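Local coordinates for protein aminoglycoside phosphotransferase (Mycobacterium smegmatis, PDB 6EF6) that acts as an (S)-1-amino-2-propanol kinase of the aminoacetone utilization microcompartment, with a fold related to the aminoglycoside phosphotransferases, at residues Q65-V70 with G133-D138; T29-A34 with A44-L49. All blocks are in the same frame, centred on the assembly; numbering follows the deposited sequence.

Contact 1 of 2, residues Q65-V70 with G133-D138; sequences QSILRV and GGAEPD. With BEZ (benzoic acid), chain B.
Gln65 and Glu136 reach for each other across the gap between strand and loop, and their side chains cross at about a right angle. Gln65 NE2 donates to Glu136 OE1 at 3.0 Å, and the N-H...O angle of 168° shows a nearly straight bond. The acceptor lies almost in the amide plane, whereas the donor meets the carboxylate from above its plane, and the amide and carboxylate planes stand 87° apart. Both chains are extended beyond CG, which is how the pair bridges the 9.1 Å between Gln65 CA and Glu136 CA in a contact burying just 120 Å².

Deeper in, the contact is apolar. Ile67 CD1 lies 3.8 Å from Ala135 CB and 3.5 Å from C4 of the bound benzoic acid, the ring carbon opposite the carboxylate. One methyl thus serves both the loop and the ligand. Two residues on, Arg69 takes the other end of the ligand: NH1 donates to O1 of the benzoic acid at 2.9 Å; O1 lies at the edge of the guanidinium, near its plane, and the 137° N-H...O angle is bent.

Arg69 NH2 also forms a salt bridge with Glu84 of helix 78-94, a pairing reminiscent of the lysine-glutamate pair in the N-lobe of protein kinases. Strand 64-70 itself runs between strands 55-61 and 124-130, antiparallel to both, while Leu68 and Val70 pack against helix 28-35.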
ATOM      1  N   GLN A  65     -23.220  10.469   3.716  1.00 37.06           N
ATOM      2  CA  GLN A  65     -22.279   9.607   3.014  1.00 35.38           C
ATOM      3  C   GLN A  65     -21.234   9.110   3.995  1.00 31.90           C
ATOM      4  O   GLN A  65     -20.824   9.850   4.891  1.00 33.04           O
ATOM      5  CB  GLN A  65     -21.551  10.362   1.904  1.00 38.86           C
ATOM      6  CG  GLN A  65     -22.417  10.696   0.706  1.00 43.64           C
ATOM      7  CD  GLN A  65     -21.624  11.386  -0.390  1.00 44.52           C
ATOM      8  OE1 GLN A  65     -20.854  12.301  -0.122  1.00 43.31           O
ATOM      9  NE2 GLN A  65     -21.804  10.947  -1.622  1.00 45.43           N
ATOM     10  N   SER A  66     -20.824   7.852   3.834  1.00 30.07           N
ATOM     11  CA  SER A  66     -19.709   7.292   4.593  1.00 26.72           C
ATOM     12  C   SER A  66     -19.145   6.101   3.827  1.00 26.38           C
ATOM     13  O   SER A  66     -19.613   5.771   2.740  1.00 28.24           O
ATOM     14  CB  SER A  66     -20.116   6.961   6.038  1.00 27.95           C
ATOM     15  OG  SER A  66     -21.214   6.058   6.086  1.00 30.81           O
ATOM     16  N   ILE A  67     -18.084   5.506   4.367  1.00 25.75           N
ATOM     17  CA  ILE A  67     -17.343   4.454   3.682  1.00 27.66           C
ATOM     18  C   ILE A  67     -17.244   3.214   4.559  1.00 26.90           C
ATOM     19  O   ILE A  67     -16.806   3.287   5.717  1.00 28.51           O
ATOM     20  CB  ILE A  67     -15.949   4.939   3.249  1.00 27.17           C
ATOM     21  CG1 ILE A  67     -16.130   6.017   2.171  1.00 31.48           C
ATOM     22  CG2 ILE A  67     -15.145   3.774   2.733  1.00 27.25           C
ATOM     23  CD1 ILE A  67     -14.880   6.792   1.876  1.00 43.08           C
ATOM     24  N   LEU A  68     -17.620   2.067   4.009  1.00 25.13           N
ATOM     25  CA  LEU A  68     -17.554   0.813   4.750  1.00 28.03           C
ATOM     26  C   LEU A  68     -16.507  -0.105   4.117  1.00 26.00           C
ATOM     27  O   LEU A  68     -16.598  -0.422   2.924  1.00 29.69           O
ATOM     28  CB  LEU A  68     -18.934   0.147   4.752  1.00 30.99           C
ATOM     29  CG  LEU A  68     -19.119  -1.009   5.703  1.00 36.49           C
ATOM     30  CD1 LEU A  68     -19.108  -0.548   7.135  1.00 34.63           C
ATOM     31  CD2 LEU A  68     -20.468  -1.685   5.388  1.00 41.14           C
ATOM     32  N   ARG A  69     -15.514  -0.528   4.892  1.00 25.12           N
ATOM     33  CA  ARG A  69     -14.461  -1.423   4.422  1.00 22.60           C
ATOM     34  C   ARG A  69     -14.682  -2.839   4.962  1.00 24.62           C
ATOM     35  O   ARG A  69     -14.627  -3.055   6.181  1.00 27.96           O
ATOM     36  CB  ARG A  69     -13.100  -0.903   4.891  1.00 26.62           C
ATOM     37  CG  ARG A  69     -11.919  -1.769   4.495  1.00 25.63           C
ATOM     38  CD  ARG A  69     -10.614  -1.111   4.946  1.00 25.43           C
ATOM     39  NE  ARG A  69     -10.403  -1.268   6.369  1.00 24.10           N
ATOM     40  CZ  ARG A  69      -9.329  -0.800   7.010  1.00 22.31           C
ATOM     41  NH1 ARG A  69      -8.414  -0.062   6.368  1.00 22.09           N
ATOM     42  NH2 ARG A  69      -9.176  -1.096   8.279  1.00 25.84           N
ATOM     43  N   VAL A  70     -14.899  -3.805   4.073  1.00 24.19           N
ATOM     44  CA  VAL A  70     -15.068  -5.210   4.456  1.00 25.95           C
ATOM     45  C   VAL A  70     -13.738  -5.929   4.218  1.00 27.04           C
ATOM     46  O   VAL A  70     -13.298  -6.087   3.078  1.00 27.98           O
ATOM     47  CB  VAL A  70     -16.206  -5.877   3.673  1.00 26.00           C
ATOM     48  CG1 VAL A  70     -16.324  -7.374   4.040  1.00 28.21           C
ATOM     49  CG2 VAL A  70     -17.543  -5.189   3.943  1.00 29.35           C
ATOM     50  N   GLY A 133     -13.191  13.183   0.781  1.00 30.15           N
ATOM     51  CA  GLY A 133     -13.255  13.890  -0.489  1.00 32.06           C
ATOM     52  C   GLY A 133     -12.451  13.177  -1.564  1.00 34.62           C
ATOM     53  O   GLY A 133     -11.253  12.913  -1.399  1.00 27.37           O
ATOM     54  N   GLY A 134     -13.104  12.882  -2.683  1.00 31.57           N
ATOM     55  CA  GLY A 134     -12.489  12.177  -3.784  1.00 30.47           C
ATOM     56  C   GLY A 134     -12.959  10.746  -3.909  1.00 32.43           C
ATOM     57  O   GLY A 134     -12.647  10.092  -4.914  1.00 33.20           O
ATOM     58  N   ALA A 135     -13.713  10.238  -2.932  1.00 30.22           N
ATOM     59  CA  ALA A 135     -14.126   8.842  -2.961  1.00 28.99           C
ATOM     60  C   ALA A 135     -15.407   8.604  -3.745  1.00 32.34           C
ATOM     61  O   ALA A 135     -15.663   7.465  -4.124  1.00 31.70           O
ATOM     62  CB  ALA A 135     -14.325   8.326  -1.531  1.00 29.78           C
ATOM     63  N   GLU A 136     -16.229   9.623  -3.969  1.00 35.07           N
ATOM     64  CA  GLU A 136     -17.451   9.391  -4.720  1.00 37.35           C
ATOM     65  C   GLU A 136     -17.090   9.099  -6.176  1.00 34.87           C
ATOM     66  O   GLU A 136     -16.207   9.744  -6.737  1.00 33.05           O
ATOM     67  CB  GLU A 136     -18.374  10.602  -4.647  1.00 40.95           C
ATOM     68  CG  GLU A 136     -19.714  10.350  -5.308  1.00 49.35           C
ATOM     69  CD  GLU A 136     -20.674  11.507  -5.153  1.00 60.22           C
ATOM     70  OE1 GLU A 136     -20.663  12.156  -4.085  1.00 54.25           O
ATOM     71  OE2 GLU A 136     -21.442  11.760  -6.106  1.00 71.97           O
ATOM     72  N   PRO A 137     -17.704   8.098  -6.796  1.00 39.63           N
ATOM     73  CA  PRO A 137     -17.365   7.798  -8.191  1.00 42.56           C
ATOM     74  C   PRO A 137     -17.645   8.994  -9.092  1.00 44.19           C
ATOM     75  O   PRO A 137     -18.656   9.690  -8.926  1.00 39.42           O
ATOM     76  CB  PRO A 137     -18.295   6.632  -8.531  1.00 46.65           C
ATOM     77  CG  PRO A 137     -18.518   5.968  -7.232  1.00 50.05           C
ATOM     78  CD  PRO A 137     -18.599   7.080  -6.229  1.00 45.82           C
ATOM     79  N   ASP A 138     -16.756   9.228 -10.062  1.00 45.07           N
ATOM     80  CA  ASP A 138     -15.526   8.446 -10.273  1.00 41.07           C
ATOM     81  C   ASP A 138     -14.486   8.920  -9.264  1.00 35.84           C
ATOM     82  O   ASP A 138     -14.306  10.123  -9.087  1.00 35.42           O
ATOM     83  CB  ASP A 138     -14.984   8.627 -11.692  1.00 53.48           C
ATOM     84  CG  ASP A 138     -15.893   8.020 -12.745  1.00 78.27           C
ATOM     85  OD1 ASP A 138     -16.549   6.998 -12.447  1.00 83.89           O
ATOM     86  OD2 ASP A 138     -15.951   8.570 -13.871  1.00 88.02           O
TER
HETATM   87  C   BEZ B 401      -9.563   1.890   3.234  1.00 33.55           C
HETATM   88  O1  BEZ B 401      -8.827   1.819   4.218  1.00 31.00           O
HETATM   89  O2  BEZ B 401      -9.671   0.893   2.464  1.00 36.59           O
HETATM   90  C1  BEZ B 401     -10.298   3.164   2.989  1.00 28.18           C
HETATM   91  C2  BEZ B 401     -10.796   3.453   1.732  1.00 32.25           C
HETATM   92  C3  BEZ B 401     -11.481   4.645   1.525  1.00 35.12           C
HETATM   93  C4  BEZ B 401     -11.647   5.542   2.572  1.00 34.21           C
HETATM   94  C5  BEZ B 401     -11.146   5.244   3.835  1.00 29.93           C
HETATM   95  C6  BEZ B 401     -10.464   4.061   4.032  1.00 33.39           C

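Contact 2 of 2, residues T29-A34 with A44-L49; sequences TIAQQA and ASLRLL
Ala31 and Leu46 join a short N-terminal helix to the first strand, at one edge of the five-stranded antiparallel sheet, which matches the N-terminal lobe of the kinase-like phosphotransferase fold. The junction is small, burying 97 Å² in all, and Leu46 supplies more than half of that. Its CB projects toward the helix, and CG lies anti to the carbonyl carbon and beside the backbone N (chi1 -64°). The leucine thereby spans a backbone separation of 8.2 Å between Ala31 CA and Leu46 CA.

The close-packed part is on the Ala31 side. Its CB approaches Leu46 CD1 to 3.8 Å, while the second leucine methyl, CD2, stays 4.7 Å from the same Ala31 CB, so one branch does the touching. Ala31 is buried, and its side chain also rests on Tyr57, Leu68 and Val70, which places the contact on the helix-facing side of three consecutive strands. Val59 adds a further neighbour to Leu46.

Toward solvent the packing thins out. Gln32 is exposed, and it contributes a single aliphatic contact, CG to Leu46 CD1 at 3.9 Å. Its chain runs on extended past that carbon (chi2 -173°) and carries the amide off the leucine: NE2 is 5.5 Å from Leu46 CD1. No hydrogen bond links the two segments, so the association across them rests on van der Waals contact alone. At Leu46 CD1 the directions to Ala31 CB and Gln32 CG diverge by about 91°, so the one methyl touches two consecutive helical residues on different flanks.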
ATOM      1  N   THR A  29     -23.423  -8.838   0.961  1.00 50.94           N
ATOM      2  CA  THR A  29     -24.264  -9.260   2.075  1.00 51.52           C
ATOM      3  C   THR A  29     -23.564  -9.021   3.407  1.00 42.56           C
ATOM      4  O   THR A  29     -24.224  -8.696   4.396  1.00 49.01           O
ATOM      5  CB  THR A  29     -24.679 -10.732   1.951  1.00 58.40           C
ATOM      6  OG1 THR A  29     -23.561 -11.586   2.214  1.00 65.29           O
ATOM      7  CG2 THR A  29     -25.230 -11.034   0.568  1.00 57.79           C
ATOM      8  N   ILE A  30     -22.237  -9.166   3.459  1.00 41.88           N
ATOM      9  CA  ILE A  30     -21.524  -8.834   4.687  1.00 39.93           C
ATOM     10  C   ILE A  30     -21.652  -7.349   4.974  1.00 39.59           C
ATOM     11  O   ILE A  30     -21.873  -6.939   6.120  1.00 36.80           O
ATOM     12  CB  ILE A  30     -20.056  -9.294   4.618  1.00 46.20           C
ATOM     13  CG1 ILE A  30     -20.006 -10.819   4.668  1.00 53.85           C
ATOM     14  CG2 ILE A  30     -19.242  -8.716   5.783  1.00 48.78           C
ATOM     15  CD1 ILE A  30     -18.903 -11.394   3.855  1.00 63.05           C
ATOM     16  N   ALA A  31     -21.508  -6.517   3.945  1.00 36.48           N
ATOM     17  CA  ALA A  31     -21.671  -5.086   4.138  1.00 33.42           C
ATOM     18  C   ALA A  31     -23.060  -4.757   4.660  1.00 34.13           C
ATOM     19  O   ALA A  31     -23.204  -3.930   5.567  1.00 33.43           O
ATOM     20  CB  ALA A  31     -21.360  -4.338   2.843  1.00 34.45           C
ATOM     21  N   GLN A  32     -24.087  -5.424   4.134  1.00 38.68           N
ATOM     22  CA  GLN A  32     -25.445  -5.179   4.605  1.00 38.72           C
ATOM     23  C   GLN A  32     -25.616  -5.627   6.045  1.00 39.41           C
ATOM     24  O   GLN A  32     -26.211  -4.912   6.859  1.00 39.72           O
ATOM     25  CB  GLN A  32     -26.442  -5.928   3.719  1.00 46.62           C
ATOM     26  CG  GLN A  32     -26.806  -5.205   2.460  1.00 48.40           C
ATOM     27  CD  GLN A  32     -27.913  -5.927   1.709  1.00 63.27           C
ATOM     28  OE1 GLN A  32     -29.094  -5.653   1.907  1.00 71.15           O
ATOM     29  NE2 GLN A  32     -27.531  -6.868   0.859  1.00 71.44           N
ATOM     30  N   GLN A  33     -25.123  -6.826   6.379  1.00 41.11           N
ATOM     31  CA  GLN A  33     -25.158  -7.257   7.773  1.00 41.32           C
ATOM     32  C   GLN A  33     -24.524  -6.214   8.669  1.00 34.93           C
ATOM     33  O   GLN A  33     -25.021  -5.940   9.769  1.00 37.41           O
ATOM     34  CB  GLN A  33     -24.409  -8.575   7.955  1.00 52.05           C
ATOM     35  CG  GLN A  33     -25.049  -9.786   7.290  1.00 59.64           C
ATOM     36  CD  GLN A  33     -24.266 -11.056   7.568  1.00 64.02           C
ATOM     37  OE1 GLN A  33     -24.052 -11.422   8.725  1.00 67.55           O
ATOM     38  NE2 GLN A  33     -23.813 -11.720   6.511  1.00 65.29           N
ATOM     39  N   ALA A  34     -23.391  -5.657   8.237  1.00 32.68           N
ATOM     40  CA  ALA A  34     -22.658  -4.728   9.084  1.00 31.03           C
ATOM     41  C   ALA A  34     -23.440  -3.449   9.335  1.00 31.69           C
ATOM     42  O   ALA A  34     -23.266  -2.816  10.384  1.00 31.79           O
ATOM     43  CB  ALA A  34     -21.294  -4.400   8.457  1.00 29.71           C
ATOM     44  N   ALA A  44     -29.631   1.597   3.734  1.00 38.57           N
ATOM     45  CA  ALA A  44     -28.801   2.553   3.013  1.00 37.98           C
ATOM     46  C   ALA A  44     -28.313   1.921   1.719  1.00 42.35           C
ATOM     47  O   ALA A  44     -28.154   0.701   1.620  1.00 42.26           O
ATOM     48  CB  ALA A  44     -27.586   2.954   3.851  1.00 37.74           C
ATOM     49  N   SER A  45     -28.090   2.754   0.714  1.00 41.09           N
ATOM     50  CA  SER A  45     -27.548   2.241  -0.529  1.00 41.56           C
ATOM     51  C   SER A  45     -26.053   1.998  -0.368  1.00 37.07           C
ATOM     52  O   SER A  45     -25.367   2.682   0.401  1.00 38.79           O
ATOM     53  CB  SER A  45     -27.799   3.210  -1.683  1.00 46.33           C
ATOM     54  OG  SER A  45     -27.203   4.462  -1.440  1.00 54.21           O
ATOM     55  N   LEU A  46     -25.565   0.993  -1.087  1.00 39.40           N
ATOM     56  CA  LEU A  46     -24.155   0.634  -1.113  1.00 37.85           C
ATOM     57  C   LEU A  46     -23.661   0.642  -2.550  1.00 38.92           C
ATOM     58  O   LEU A  46     -24.312   0.089  -3.436  1.00 41.30           O
ATOM     59  CB  LEU A  46     -23.950  -0.765  -0.540  1.00 37.51           C
ATOM     60  CG  LEU A  46     -24.302  -0.931   0.938  1.00 42.81           C
ATOM     61  CD1 LEU A  46     -24.317  -2.424   1.298  1.00 50.26           C
ATOM     62  CD2 LEU A  46     -23.300  -0.176   1.803  1.00 39.04           C
ATOM     63  N   ARG A  47     -22.515   1.267  -2.771  1.00 35.35           N
ATOM     64  CA  ARG A  47     -21.874   1.361  -4.084  1.00 35.08           C
ATOM     65  C   ARG A  47     -20.454   0.848  -3.913  1.00 34.34           C
ATOM     66  O   ARG A  47     -19.678   1.413  -3.126  1.00 34.19           O
ATOM     67  CB  ARG A  47     -21.832   2.822  -4.535  1.00 40.51           C
ATOM     68  CG  ARG A  47     -21.008   3.111  -5.781  1.00 46.21           C
ATOM     69  CD  ARG A  47     -21.721   2.623  -7.011  1.00 48.36           C
ATOM     70  NE  ARG A  47     -23.050   3.200  -7.089  1.00 52.74           N
ATOM     71  CZ  ARG A  47     -24.035   2.720  -7.840  1.00 49.07           C
ATOM     72  NH1 ARG A  47     -23.838   1.638  -8.588  1.00 50.42           N
ATOM     73  NH2 ARG A  47     -25.220   3.317  -7.825  1.00 48.38           N
ATOM     74  N   LEU A  48     -20.098  -0.208  -4.635  1.00 34.66           N
ATOM     75  CA  LEU A  48     -18.728  -0.723  -4.557  1.00 34.36           C
ATOM     76  C   LEU A  48     -17.739   0.256  -5.185  1.00 29.97           C
ATOM     77  O   LEU A  48     -17.884   0.638  -6.348  1.00 34.28           O
ATOM     78  CB  LEU A  48     -18.624  -2.073  -5.273  1.00 37.23           C
ATOM     79  CG  LEU A  48     -17.234  -2.727  -5.150  1.00 38.49           C
ATOM     80  CD1 LEU A  48     -16.915  -3.054  -3.681  1.00 41.27           C
ATOM     81  CD2 LEU A  48     -17.135  -3.973  -6.064  1.00 33.78           C
ATOM     82  N   LEU A  49     -16.713   0.643  -4.425  1.00 31.69           N
ATOM     83  CA  LEU A  49     -15.697   1.580  -4.892  1.00 34.77           C
ATOM     84  C   LEU A  49     -14.476   0.834  -5.431  1.00 33.17           C
ATOM     85  O   LEU A  49     -14.191  -0.304  -5.050  1.00 33.45           O
ATOM     86  CB  LEU A  49     -15.284   2.521  -3.747  1.00 31.70           C
ATOM     87  CG  LEU A  49     -16.421   3.381  -3.179  1.00 34.96           C
ATOM     88  CD1 LEU A  49     -15.885   4.312  -2.098  1.00 43.26           C
ATOM     89  CD2 LEU A  49     -17.134   4.182  -4.284  1.00 36.30           C
TER

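Overall arrangement
From the N terminus the chain first forms helix 28-35, and nine residues, the first of them still helical, separate the two segments of contact 2, which closes this short loop by setting strand 45-48 beside the helix. Contact 1 comes later and closes a much longer one: the 62 residues between its segments include helix 78-94 and strands 112-114 and 124-130. The two loops follow in series, neither nesting nor crossing. Their centres are 11 Å apart and both reach the same antiparallel sheet, tying to it the N-terminal helix and the loop before helix 147-163. They also touch directly: Leu68 CD2 lies 3.5 Å from Ala31 O, and Pro137 CG packs 3.7 Å from Leu49 CD2.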